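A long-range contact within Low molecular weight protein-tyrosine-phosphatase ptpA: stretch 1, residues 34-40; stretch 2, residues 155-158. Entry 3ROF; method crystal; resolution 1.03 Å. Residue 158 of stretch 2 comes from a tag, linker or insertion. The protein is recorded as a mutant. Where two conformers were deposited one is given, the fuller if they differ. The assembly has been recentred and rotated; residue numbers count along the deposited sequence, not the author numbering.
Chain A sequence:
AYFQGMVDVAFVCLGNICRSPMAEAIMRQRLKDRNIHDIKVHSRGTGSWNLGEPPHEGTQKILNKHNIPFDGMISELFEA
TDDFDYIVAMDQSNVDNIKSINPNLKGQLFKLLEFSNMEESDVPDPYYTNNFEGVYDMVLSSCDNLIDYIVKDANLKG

Stretch 1 (34-40) RNIHDIK
Stretch 2 (155-158) NLKG

Stretch 1 follows a helix that Asn35 is the first to leave, then runs as loop to a strand at Ile39-Lys40, while the irregular C-terminal segment 155-158 runs alongside in the opposite sense: the CA atoms of Ile36 and Gly158 lie 5.2 Å apart, those of Asp38 and Leu156 7.0 Å. No direct hydrogen bond joins the stretches. Three waters bridge them and side chains pack between them; the two stretches bury 259 Å² against each other, both sides summed. Arg34 (phi/psi -91/3; chi1 m, chi2 t, chi3 p) stays out of contact. Asn35 (58/40, chi1 m) closes its helix in a Schellman motif, as Asn155 (58/48, chi1 t) does before stretch 2; the end of the Asn35 side chain leads away, and Asn35 O lies 4.3 Å from Gly158 C. Ile36 (-108/123, mt) is buried, with CG2 4.3 Å from Lys157 O and CG1 4.3 Å from Gly158 CA, a tag residue with phi -111. His37 (-110/-11, chi1 m, chi2 -78°) continues the loop; its N donates to water 1 (3.1 Å), which donates to Lys157 O (3.0 Å). Asp38 (-106/19, chi1 m, chi2 -52°) points toward stretch 2 and organises the other two waters. Water 2 accepts from Lys157 N (2.8 Å) and donates to Asp38 OD2 (2.8 Å). Water 3 accepts from Asp38 N (3.0 Å) and donates to Asp38 OD2 (2.9 Å) and Lys157 O (2.8 Å). The waters thus satisfy both backbone polar groups of Lys157 (-77/140; t, t, p, t) across a gap too wide for direct bonding. Asp38 CB also lies 4.2 Å from Leu156 CD2. Ile39 (-117/120, mt) starts sideways, but its end comes nearer, bringing CG1 to 3.6 Å from CD1 of buried Leu156 (-95/156, mt), whose CA-to-CB bond points toward stretch 1; this apolar pair shields hydrocarbon from solvent. Lys40 (-104/133, all chi t) is out of reach.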

# COMPACT_ATOMS: atom_id res chain seq x y z
N ARG A 34 -5.93 7.27 15.05
CA ARG A 34 -6.95 8.27 14.72
C ARG A 34 -8.35 7.79 15.03
O ARG A 34 -9.33 8.50 14.81
CB ARG A 34 -6.86 8.69 13.25
CG ARG A 34 -5.61 9.51 12.95
CD ARG A 34 -5.51 9.95 11.53
NE ARG A 34 -6.64 10.77 11.17
CZ ARG A 34 -6.79 11.36 9.99
NH1 ARG A 34 -5.88 11.26 9.06
NH2 ARG A 34 -7.90 12.06 9.74
N ASN A 35 -8.49 6.61 15.62
CA ASN A 35 -9.80 6.09 15.99
C ASN A 35 -10.76 5.97 14.82
O ASN A 35 -11.96 6.24 14.95
CB ASN A 35 -10.40 6.90 17.14
CG ASN A 35 -9.61 6.75 18.39
OD1 ASN A 35 -9.35 5.64 18.85
ND2 ASN A 35 -9.19 7.87 18.97
N ILE A 36 -10.22 5.54 13.68
CA ILE A 36 -11.02 5.28 12.49
C ILE A 36 -11.12 3.78 12.28
O ILE A 36 -10.08 3.11 12.21
CB ILE A 36 -10.39 5.96 11.28
CG1 ILE A 36 -10.38 7.47 11.49
CG2 ILE A 36 -11.12 5.59 10.00
CD1 ILE A 36 -9.58 8.18 10.47
N HIS A 37 -12.35 3.26 12.21
CA HIS A 37 -12.61 1.81 12.23
C HIS A 37 -13.12 1.11 10.97
O HIS A 37 -13.20 -0.11 10.94
CB HIS A 37 -13.53 1.48 13.41
CG HIS A 37 -12.96 1.90 14.72
ND1 HIS A 37 -11.98 1.17 15.36
CD2 HIS A 37 -13.16 3.00 15.47
CE1 HIS A 37 -11.63 1.80 16.48
NE2 HIS A 37 -12.34 2.91 16.57
N ASP A 38 -13.52 1.85 9.96
CA ASP A 38 -14.17 1.23 8.82
C ASP A 38 -13.29 1.15 7.61
O ASP A 38 -13.81 1.00 6.51
CB ASP A 38 -15.47 1.92 8.50
CG ASP A 38 -16.44 1.81 9.63
OD1 ASP A 38 -16.69 0.67 10.10
OD2 ASP A 38 -16.93 2.86 10.11
N ILE A 39 -11.98 1.27 7.79
CA ILE A 39 -11.03 1.08 6.69
C ILE A 39 -10.13 -0.12 7.02
O ILE A 39 -9.42 -0.11 8.03
CB ILE A 39 -10.18 2.32 6.43
CG1 ILE A 39 -11.06 3.51 6.04
CG2 ILE A 39 -9.17 2.05 5.33
CD1 ILE A 39 -10.32 4.84 5.97
N LYS A 40 -10.17 -1.13 6.15
CA LYS A 40 -9.33 -2.32 6.27
C LYS A 40 -8.20 -2.24 5.27
O LYS A 40 -8.43 -1.85 4.12
CB LYS A 40 -10.14 -3.57 6.02
CG LYS A 40 -9.38 -4.84 6.29
CD LYS A 40 -10.23 -6.10 6.15
CE LYS A 40 -9.39 -7.35 6.38
NZ LYS A 40 -10.15 -8.61 6.16
N ASN A 155 -17.76 8.36 2.74
CA ASN A 155 -18.75 8.85 3.72
C ASN A 155 -18.67 8.07 5.04
O ASN A 155 -19.70 7.65 5.59
CB ASN A 155 -20.17 8.83 3.16
CG ASN A 155 -21.18 9.49 4.10
OD1 ASN A 155 -20.85 10.42 4.85
ND2 ASN A 155 -22.41 9.01 4.06
N LEU A 156 -17.46 7.92 5.55
CA LEU A 156 -17.21 7.19 6.79
C LEU A 156 -17.14 8.08 8.04
O LEU A 156 -16.78 9.28 8.01
CB LEU A 156 -15.88 6.47 6.69
CG LEU A 156 -15.67 5.57 5.49
CD1 LEU A 156 -14.29 4.97 5.58
CD2 LEU A 156 -16.72 4.50 5.38
N LYS A 157 -17.43 7.46 9.17
CA LYS A 157 -17.26 8.13 10.46
C LYS A 157 -15.79 8.22 10.93
O LYS A 157 -15.01 7.26 10.79
CB LYS A 157 -18.08 7.38 11.49
CG LYS A 157 -18.08 8.05 12.85
CD LYS A 157 -19.04 7.36 13.80
CE LYS A 157 -18.60 5.95 14.09
NZ LYS A 157 -19.38 5.32 15.24
N GLY A 158 -15.41 9.36 11.51
CA GLY A 158 -14.10 9.50 12.11
C GLY A 158 -14.20 9.62 13.63
O GLY A 158 -14.96 10.45 14.14
O HOH W 1 -14.63 5.19 12.92
O HOH W 2 -18.52 4.89 9.10
O HOH W 3 -14.67 4.60 9.92